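Local atomic coordinates of DUF4875 domain-containing protein (Desulfovibrio piger, PDB entry 4LG3), a protein that is of unknown function but belongs to the DUF4875 family and combines a mixed beta sheet with several helices. Residues 64-67 against 68-72; 126-129 against 130-133. One frame throughout, in Å; residues are numbered along the deposited sequence.

Contact 1: 64-67 against 68-72. With SO4 (sulfate ion), chain D.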
ATOM      1  N   ALA A  64      -3.607  -7.826   8.985  1.00 41.20           N
ATOM      2  CA  ALA A  64      -3.902  -9.220   8.570  1.00 41.38           C
ATOM      3  C   ALA A  64      -4.507 -10.030   9.728  1.00 45.61           C
ATOM      4  O   ALA A  64      -5.546 -10.650   9.551  1.00 46.80           O
ATOM      5  CB  ALA A  64      -2.647  -9.906   8.037  1.00 41.90           C
ATOM      6  N   ARG A  65      -3.886  -9.970  10.907  1.00 41.26           N
ATOM      7  CA  ARG A  65      -4.313 -10.624  12.137  1.00 41.73           C
ATOM      8  C   ARG A  65      -5.680 -10.133  12.586  1.00 44.11           C
ATOM      9  O   ARG A  65      -6.525 -10.958  12.940  1.00 45.50           O
ATOM     10  CB  ARG A  65      -3.295 -10.391  13.238  1.00 41.41           C
ATOM     11  CG  ARG A  65      -1.979 -11.075  12.974  1.00 47.81           C
ATOM     12  CD  ARG A  65      -1.224 -11.144  14.276  1.00 58.27           C
ATOM     13  NE  ARG A  65       0.201 -11.404  14.095  1.00 52.66           N
ATOM     14  CZ  ARG A  65       0.733 -12.613  14.075  1.00 63.30           C
ATOM     15  NH1 ARG A  65      -0.039 -13.685  14.189  1.00 59.29           N
ATOM     16  NH2 ARG A  65       2.037 -12.764  13.936  1.00 58.19           N
ATOM     17  N   TYR A  66      -5.923  -8.822  12.490  1.00 39.25           N
ATOM     18  CA  TYR A  66      -7.198  -8.188  12.834  1.00 39.49           C
ATOM     19  C   TYR A  66      -8.333  -8.707  11.944  1.00 43.51           C
ATOM     20  O   TYR A  66      -9.330  -9.182  12.465  1.00 45.72           O
ATOM     21  CB  TYR A  66      -7.125  -6.632  12.763  1.00 40.50           C
ATOM     22  CG  TYR A  66      -8.503  -5.977  12.783  1.00 42.24           C
ATOM     23  CD1 TYR A  66      -9.317  -6.044  13.921  1.00 45.36           C
ATOM     24  CD2 TYR A  66      -9.034  -5.388  11.634  1.00 40.54           C
ATOM     25  CE1 TYR A  66     -10.621  -5.539  13.910  1.00 44.19           C
ATOM     26  CE2 TYR A  66     -10.328  -4.876  11.616  1.00 41.47           C
ATOM     27  CZ  TYR A  66     -11.121  -4.964  12.750  1.00 50.64           C
ATOM     28  OH  TYR A  66     -12.395  -4.455  12.715  1.00 52.25           O
ATOM     29  N   TYR A  67      -8.168  -8.649  10.626  1.00 38.43           N
ATOM     30  CA  TYR A  67      -9.187  -9.055   9.680  1.00 38.29           C
ATOM     31  C   TYR A  67      -9.466 -10.543   9.708  1.00 46.56           C
ATOM     32  O   TYR A  67     -10.621 -10.923   9.514  1.00 47.75           O
ATOM     33  CB  TYR A  67      -8.854  -8.570   8.260  1.00 37.50           C
ATOM     34  CG  TYR A  67      -9.187  -7.107   8.084  1.00 38.74           C
ATOM     35  CD1 TYR A  67     -10.511  -6.681   7.966  1.00 40.54           C
ATOM     36  CD2 TYR A  67      -8.188  -6.139   8.091  1.00 39.12           C
ATOM     37  CE1 TYR A  67     -10.824  -5.332   7.824  1.00 40.69           C
ATOM     38  CE2 TYR A  67      -8.494  -4.782   7.998  1.00 39.48           C
ATOM     39  CZ  TYR A  67      -9.811  -4.388   7.830  1.00 45.66           C
ATOM     40  OH  TYR A  67     -10.109  -3.070   7.632  1.00 42.69           O
ATOM     41  N   ALA A  68      -8.453 -11.379   9.975  1.00 45.09           N
ATOM     42  CA  ALA A  68      -8.628 -12.833  10.072  1.00 45.46           C
ATOM     43  C   ALA A  68      -9.603 -13.157  11.227  1.00 50.44           C
ATOM     44  O   ALA A  68     -10.560 -13.899  11.039  1.00 49.76           O
ATOM     45  CB  ALA A  68      -7.276 -13.505  10.274  1.00 46.46           C
ATOM     46  N   GLN A  69      -9.402 -12.499  12.368  1.00 49.30           N
ATOM     47  CA  GLN A  69     -10.207 -12.611  13.570  1.00 52.37           C
ATOM     48  C   GLN A  69     -11.623 -12.013  13.364  1.00 58.54           C
ATOM     49  O   GLN A  69     -12.610 -12.684  13.639  1.00 62.04           O
ATOM     50  CB  GLN A  69      -9.461 -11.891  14.721  1.00 54.90           C
ATOM     51  CG  GLN A  69     -10.244 -11.632  16.028  1.00 77.43           C
ATOM     52  CD  GLN A  69      -9.964 -12.624  17.128  1.00 94.69           C
ATOM     53  OE1 GLN A  69      -8.811 -13.014  17.386  1.00 94.50           O
ATOM     54  NE2 GLN A  69     -11.026 -13.025  17.823  1.00 78.12           N
ATOM     55  N   GLU A  70     -11.708 -10.778  12.872  1.00 52.92           N
ATOM     56  CA  GLU A  70     -12.948 -10.042  12.713  1.00 51.81           C
ATOM     57  C   GLU A  70     -13.849 -10.613  11.622  1.00 53.26           C
ATOM     58  O   GLU A  70     -15.051 -10.721  11.854  1.00 55.49           O
ATOM     59  CB  GLU A  70     -12.649  -8.557  12.456  1.00 52.10           C
ATOM     60  CG  GLU A  70     -13.849  -7.704  12.062  1.00 63.98           C
ATOM     61  CD  GLU A  70     -15.058  -7.699  12.990  1.00 71.36           C
ATOM     62  OE1 GLU A  70     -14.879  -7.577  14.226  1.00 52.00           O
ATOM     63  OE2 GLU A  70     -16.193  -7.749  12.466  1.00 55.98           O
ATOM     64  N   LYS A  71     -13.303 -10.970  10.454  1.00 46.06           N
ATOM     65  CA  LYS A  71     -14.143 -11.490   9.373  1.00 45.36           C
ATOM     66  C   LYS A  71     -14.220 -13.026   9.366  1.00 51.10           C
ATOM     67  O   LYS A  71     -14.939 -13.588   8.524  1.00 52.27           O
ATOM     68  CB  LYS A  71     -13.686 -10.983   7.974  1.00 44.89           C
ATOM     69  CG  LYS A  71     -13.485  -9.478   7.867  1.00 41.71           C
ATOM     70  CD  LYS A  71     -14.707  -8.622   8.064  1.00 41.92           C
ATOM     71  CE  LYS A  71     -14.327  -7.180   8.255  1.00 52.14           C
ATOM     72  NZ  LYS A  71     -15.519  -6.299   8.274  1.00 56.25           N
ATOM     73  N   ARG A  72     -13.497 -13.700  10.289  1.00 48.65           N
ATOM     74  CA  ARG A  72     -13.457 -15.160  10.366  1.00 51.33           C
ATOM     75  C   ARG A  72     -13.022 -15.711   9.003  1.00 52.53           C
ATOM     76  O   ARG A  72     -13.657 -16.610   8.445  1.00 54.17           O
ATOM     77  CB  ARG A  72     -14.815 -15.746  10.832  1.00 58.77           C
ATOM     78  CG  ARG A  72     -15.188 -15.388  12.273  1.00 81.27           C
ATOM     79  CD  ARG A  72     -16.569 -15.924  12.621  1.00109.47           C
ATOM     80  NE  ARG A  72     -16.571 -16.734  13.843  1.00135.06           N
ATOM     81  CZ  ARG A  72     -16.468 -18.062  13.871  1.00155.99           C
ATOM     82  NH1 ARG A  72     -16.341 -18.750  12.741  1.00140.55           N
ATOM     83  NH2 ARG A  72     -16.488 -18.711  15.030  1.00148.22           N
TER
HETATM   84  S   SO4 D 301       0.912 -16.951  13.826  1.00 92.42           S
HETATM   85  O1  SO4 D 301       0.786 -16.434  15.196  1.00 93.95           O
HETATM   86  O2  SO4 D 301      -0.432 -17.177  13.290  1.00 91.99           O
HETATM   87  O3  SO4 D 301       1.679 -15.989  13.009  1.00 90.94           O
HETATM   88  O4  SO4 D 301       1.632 -18.226  13.850  1.00 93.50           O
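The last two turns of helix 53-71 carry this contact, and along them Y66 and Y67 each lie beside the residue one turn on, E70 and K71. Y66 has its CG anti to the backbone N (chi1 166°), which lays the ring alongside E70 in a CH-pi contact: E70 CB sits over one face, 4.2 Å from the centroid of the Y66 ring and offset toward the rim. E70 CG, set anti to its backbone nitrogen by chi1 171°, comes 3.6 Å from Y66 OH; the bend at chi2 beyond it turns the carboxylate. Y66 turns the edge of its ring, through CD2, to the face of the Y67 ring, the two planes steeply inclined. K71 takes the edge of the Y67 ring; its chain also bends at chi2 and brings CE to 3.9 Å from Y67 CD1, in the ring plane.

Backbone bonds of i to i+4 type run beneath these pairs. K71 N bonds to Y67 O at 2.8 Å, while Q69 N to R65 O is weak. R72, with positive phi, is the first residue to leave the helical conformation.

R65 stretches out from CG to NE and offers its guanidinium edge-on to a sulfate, probably picked up from the crystallisation liquor; its hydrogen bonds are weak, including NH1 to sulfate O1 at 3.0 Å. Y98 OH and W113 NE1 bind the same ion. On the sheet side of the helix, A64 and A68 rest on strands 75-81 and 92-98, while Y67 packs on V29, V76 and I78 and hydrogen-bonds through OH to E15.

Contact 2: 126-129 against 130-133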
ATOM      1  N   GLN A 126       6.170  15.783  -0.551  1.00 54.43           N
ATOM      2  CA  GLN A 126       6.430  16.144  -1.948  1.00 54.88           C
ATOM      3  C   GLN A 126       6.245  14.943  -2.880  1.00 55.64           C
ATOM      4  O   GLN A 126       5.633  15.083  -3.937  1.00 54.16           O
ATOM      5  CB  GLN A 126       7.819  16.736  -2.112  1.00 57.91           C
ATOM      6  CG  GLN A 126       7.918  17.580  -3.363  1.00 65.57           C
ATOM      7  CD  GLN A 126       9.327  17.892  -3.719  1.00 81.89           C
ATOM      8  OE1 GLN A 126      10.129  17.003  -4.016  1.00 79.83           O
ATOM      9  NE2 GLN A 126       9.634  19.168  -3.757  1.00 78.65           N
ATOM     10  N   GLU A 127       6.746  13.763  -2.466  1.00 51.04           N
ATOM     11  CA  GLU A 127       6.608  12.512  -3.226  1.00 47.63           C
ATOM     12  C   GLU A 127       5.125  12.133  -3.367  1.00 48.39           C
ATOM     13  O   GLU A 127       4.687  11.730  -4.445  1.00 48.49           O
ATOM     14  CB  GLU A 127       7.402  11.387  -2.565  1.00 46.97           C
ATOM     15  CG  GLU A 127       8.893  11.428  -2.885  1.00 46.72           C
ATOM     16  CD  GLU A 127       9.786  10.548  -2.025  1.00 49.06           C
ATOM     17  OE1 GLU A 127       9.380  10.168  -0.904  1.00 53.01           O
ATOM     18  OE2 GLU A 127      10.934  10.297  -2.448  1.00 55.07           O
ATOM     19  N   LEU A 128       4.360  12.325  -2.300  1.00 42.86           N
ATOM     20  CA  LEU A 128       2.928  12.043  -2.242  1.00 41.23           C
ATOM     21  C   LEU A 128       2.124  13.008  -3.107  1.00 46.23           C
ATOM     22  O   LEU A 128       1.175  12.586  -3.770  1.00 46.01           O
ATOM     23  CB  LEU A 128       2.442  12.084  -0.783  1.00 40.83           C
ATOM     24  CG  LEU A 128       2.895  10.922   0.123  1.00 42.97           C
ATOM     25  CD1 LEU A 128       2.609  11.240   1.563  1.00 43.20           C
ATOM     26  CD2 LEU A 128       2.252   9.615  -0.277  1.00 41.03           C
ATOM     27  N   LYS A 129       2.529  14.284  -3.142  1.00 45.67           N
ATOM     28  CA  LYS A 129       1.917  15.315  -3.975  1.00 47.16           C
ATOM     29  C   LYS A 129       2.179  14.997  -5.451  1.00 52.87           C
ATOM     30  O   LYS A 129       1.263  15.143  -6.262  1.00 54.66           O
ATOM     31  CB  LYS A 129       2.454  16.725  -3.601  1.00 51.77           C
ATOM     32  CG  LYS A 129       1.840  17.900  -4.380  1.00 70.33           C
ATOM     33  CD  LYS A 129       0.483  18.347  -3.818  1.00 88.78           C
ATOM     34  CE  LYS A 129      -0.505  18.736  -4.900  1.00104.10           C
ATOM     35  NZ  LYS A 129      -1.913  18.687  -4.410  1.00112.77           N
ATOM     36  N   ILE A 130       3.403  14.540  -5.796  1.00 49.00           N
ATOM     37  CA  ILE A 130       3.771  14.213  -7.182  1.00 50.57           C
ATOM     38  C   ILE A 130       2.860  13.071  -7.674  1.00 55.32           C
ATOM     39  O   ILE A 130       2.336  13.149  -8.801  1.00 55.84           O
ATOM     40  CB  ILE A 130       5.295  13.884  -7.333  1.00 53.99           C
ATOM     41  CG1 ILE A 130       6.164  15.131  -7.119  1.00 55.23           C
ATOM     42  CG2 ILE A 130       5.614  13.259  -8.696  1.00 55.84           C
ATOM     43  CD1 ILE A 130       7.671  14.851  -6.969  1.00 56.78           C
ATOM     44  N   GLN A 131       2.646  12.039  -6.806  1.00 50.30           N
ATOM     45  CA  GLN A 131       1.778  10.862  -7.048  1.00 48.29           C
ATOM     46  C   GLN A 131       0.342  11.265  -7.301  1.00 53.09           C
ATOM     47  O   GLN A 131      -0.298  10.733  -8.201  1.00 52.36           O
ATOM     48  CB  GLN A 131       1.795   9.911  -5.848  1.00 46.38           C
ATOM     49  CG  GLN A 131       3.074   9.128  -5.722  1.00 41.87           C
ATOM     50  CD  GLN A 131       2.892   8.001  -4.762  1.00 47.11           C
ATOM     51  OE1 GLN A 131       2.135   8.091  -3.789  1.00 40.12           O
ATOM     52  NE2 GLN A 131       3.585   6.919  -5.014  1.00 40.00           N
ATOM     53  N   CYS A 132      -0.145  12.213  -6.501  1.00 52.08           N
ATOM     54  CA  CYS A 132      -1.488  12.767  -6.604  1.00 54.15           C
ATOM     55  C   CYS A 132      -1.658  13.517  -7.949  1.00 56.88           C
ATOM     56  O   CYS A 132      -2.656  13.286  -8.647  1.00 56.27           O
ATOM     57  CB  CYS A 132      -1.784  13.670  -5.411  1.00 56.41           C
ATOM     58  SG  CYS A 132      -3.457  14.365  -5.417  1.00 62.12           S
ATOM     59  N   LEU A 133      -0.666  14.360  -8.331  1.00 52.37           N
ATOM     60  CA  LEU A 133      -0.684  15.080  -9.601  1.00 54.16           C
ATOM     61  C   LEU A 133      -0.604  14.107 -10.764  1.00 58.54           C
ATOM     62  O   LEU A 133      -1.397  14.228 -11.685  1.00 58.15           O
ATOM     63  CB  LEU A 133       0.430  16.117  -9.688  1.00 56.31           C
ATOM     64  CG  LEU A 133       0.376  17.289  -8.703  1.00 62.30           C
ATOM     65  CD1 LEU A 133       1.510  18.257  -8.955  1.00 64.61           C
ATOM     66  CD2 LEU A 133      -0.951  18.014  -8.766  1.00 64.21           C
TER
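Q126 meets I130 one turn further along the helix, chiefly through its own carbonyl: I130 N bonds to Q126 O at 3.0 Å, and I130 CG1 comes within 3.2 Å of the same oxygen. CG1 gets there because it lies beside the backbone N of I130 (chi1 -69°), folded back over the preceding turn. E127 O accepts Q131 N at 3.1 Å and also has Q131 CG close by. The E127 carboxylate turns away to a salt bridge with R121, and its OE1 takes the backbone N of T124 as well, just ahead of helix 125-137.

This is regular alpha-helix, i to i+4 bonds throughout, and Q131 is one of its buried polar side chains, along with E127. L128 reaches Q131 through CD2, 3.8 Å from Q131 OE1, the two side chains meeting at a slant. The Q131 amide is gripped at both ends: OE1 receives S82 OG, and NE2 gives to L169 O and T91 OG1, which should fix the rotation of the group. L128 O takes C132 N and, from outside the helix, Q83 NE2.

K129 is the exposed member. Its chain bends at chi2 and chi3, carrying CE across to L133 CD2 at 4.0 Å, while K129 O receives L133 N at 2.9 Å. L133 packs against I156, K159 and L160 of helix 149-160, with I130 touching L160 too.

How the contacts relate
Contacts 1 and 2 are separate stretches of helix on opposite sides of the chain's centre, with their own centres 32 Å apart and nearest atoms about 19 Å apart. They follow in series along the chain, both inside the DUF4875 range. Strands 75-81, 92-98 and 113-118 come between them in sequence. Contact 1 lies against these strands, whereas contact 2 packs on helix 149-160 and holds Q131 to residues flanking two of them, S82 just after 75-81 and T91 just before 92-98. The sulfate belongs to contact 1 alone, and its probable origin in the crystallisation liquor makes it poor evidence for a functional site.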